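Side-chain contact in ADP-ribosylation factor-binding protein GGA2 (Saccharomyces cerevisiae, PDB 3MNM), which may help regulate membrane traffic through the trans-Golgi network and binds ARF1 and ARF2, this chain being its ear-like GAE domain: residues 104-108 with 109-113. Numbering follows the deposited sequence.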
loop_
_atom_site.group_PDB
_atom_site.type_symbol
_atom_site.label_atom_id
_atom_site.label_comp_id
_atom_site.label_asym_id
_atom_site.label_seq_id
_atom_site.Cartn_x
_atom_site.Cartn_y
_atom_site.Cartn_z
ATOM N N ASN A 104 -1.644 -9.561 4.040
ATOM C CA ASN A 104 -1.420 -10.780 4.812
ATOM C C ASN A 104 0.079 -10.983 4.847
ATOM O O ASN A 104 0.745 -10.764 3.840
ATOM C CB ASN A 104 -2.061 -11.990 4.117
ATOM C CG ASN A 104 -3.562 -11.983 4.211
ATOM O OD1 ASN A 104 -4.228 -11.312 3.428
ATOM N ND2 ASN A 104 -4.110 -12.712 5.188
ATOM N N TYR A 105 0.608 -11.366 6.000
ATOM C CA TYR A 105 2.044 -11.584 6.117
ATOM C C TYR A 105 2.339 -12.458 7.323
ATOM O O TYR A 105 1.457 -12.729 8.146
ATOM C CB TYR A 105 2.793 -10.245 6.220
ATOM C CG TYR A 105 2.388 -9.394 7.405
ATOM C CD1 TYR A 105 1.341 -8.478 7.297
ATOM C CD2 TYR A 105 3.052 -9.495 8.625
ATOM C CE1 TYR A 105 0.958 -7.695 8.375
ATOM C CE2 TYR A 105 2.678 -8.705 9.712
ATOM C CZ TYR A 105 1.633 -7.809 9.576
ATOM O OH TYR A 105 1.249 -7.035 10.653
ATOM N N SER A 106 3.586 -12.908 7.428
ATOM C CA SER A 106 4.034 -13.703 8.568
ATOM C C SER A 106 5.019 -12.896 9.412
ATOM O O SER A 106 5.874 -12.197 8.862
ATOM C CB SER A 106 4.742 -14.973 8.068
ATOM O OG SER A 106 4.012 -15.618 7.040
ATOM N N VAL A 107 4.918 -13.006 10.734
ATOM C CA VAL A 107 5.884 -12.380 11.638
ATOM C C VAL A 107 5.884 -13.157 12.959
ATOM O O VAL A 107 4.835 -13.600 13.423
ATOM C CB VAL A 107 5.587 -10.871 11.870
ATOM C CG1 VAL A 107 4.263 -10.685 12.605
ATOM C CG2 VAL A 107 6.723 -10.204 12.641
ATOM N N ASN A 108 7.064 -13.362 13.542
ATOM C CA ASN A 108 7.165 -14.157 14.777
ATOM C C ASN A 108 6.551 -15.566 14.675
ATOM O O ASN A 108 5.976 -16.073 15.638
ATOM C CB ASN A 108 6.514 -13.410 15.947
ATOM C CG ASN A 108 7.110 -12.035 16.176
ATOM O OD1 ASN A 108 8.325 -11.885 16.301
ATOM N ND2 ASN A 108 6.252 -11.022 16.254
ATOM N N SER A 109 6.667 -16.193 13.510
ATOM C CA SER A 109 6.021 -17.484 13.249
ATOM C C SER A 109 4.514 -17.516 13.541
ATOM O O SER A 109 3.969 -18.549 13.939
ATOM C CB SER A 109 6.740 -18.625 13.985
ATOM O OG SER A 109 8.028 -18.852 13.434
ATOM N N THR A 110 3.843 -16.386 13.331
ATOM C CA THR A 110 2.385 -16.340 13.372
ATOM C C THR A 110 1.915 -15.663 12.091
ATOM O O THR A 110 2.718 -15.053 11.387
ATOM C CB THR A 110 1.861 -15.547 14.582
ATOM O OG1 THR A 110 2.253 -14.174 14.461
ATOM C CG2 THR A 110 2.416 -16.123 15.883
ATOM N N GLN A 111 0.626 -15.770 11.787
ATOM C CA GLN A 111 0.098 -15.198 10.555
ATOM C C GLN A 111 -0.733 -13.962 10.879
ATOM O O GLN A 111 -1.599 -14.002 11.750
ATOM C CB GLN A 111 -0.733 -16.223 9.792
ATOM C CG GLN A 111 -0.010 -17.562 9.595
ATOM C CD GLN A 111 1.365 -17.384 8.983
ATOM O OE1 GLN A 111 1.529 -16.641 8.016
ATOM N NE2 GLN A 111 2.371 -18.047 9.559
ATOM N N ALA A 112 -0.447 -12.864 10.191
ATOM C CA ALA A 112 -1.119 -11.602 10.487
ATOM C C ALA A 112 -1.905 -11.130 9.281
ATOM O O ALA A 112 -1.625 -11.499 8.143
ATOM C CB ALA A 112 -0.115 -10.542 10.908
ATOM N N GLU A 113 -2.919 -10.316 9.541
ATOM C CA GLU A 113 -3.740 -9.782 8.474
ATOM C C GLU A 113 -4.250 -8.416 8.937
ATOM O O GLU A 113 -4.593 -8.234 10.103
ATOM C CB GLU A 113 -4.919 -10.713 8.206
ATOM C CG GLU A 113 -5.819 -10.286 7.061
ATOM C CD GLU A 113 -7.031 -11.180 6.955
ATOM O OE1 GLU A 113 -8.035 -10.899 7.648
ATOM O OE2 GLU A 113 -6.971 -12.173 6.206
HETATM O O HOH W 1 -1.998 -13.934 7.007
#
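Y105 and A112 meet across a beta hairpin (strands 100-107 and 110-117) with a two-residue turn, in the Ig-like beta sandwich of the GAE domain. N108 and S109 both have left-handed backbone angles, close to a type I' turn. The methyl CB of A112 sits over one face of the Y105 ring, 3.8 Å from its centroid, a CH-pi contact. A112 CB is offset toward the rim and comes nearest to Y105 CZ (3.5 Å). The Y105 hydroxyl hydrogen-bonds E114.

The other face of the sheet carries polar pairs. N104 and E113 run side by side, with amide and carboxylate planes 87° apart. N104 ND2 donates to the anti lone pair of E113 OE2 (3.1 Å), and to a water that donates to A112 O. S106 has two conformers. In one, S106 OG donates in the carbonyl plane to Q111 OE1 (2.9 Å) and also bonds N49 ND2, so neither bond is probably permanent. The bend of Q111 at chi2 (-52°) folds its amide back toward S106.

Near the turn, V107 O takes two bonds. T110 N comes from above the carbonyl plane, while T110 OG1 lies 2.8 Å from V107 O, nearly in line with the C=O.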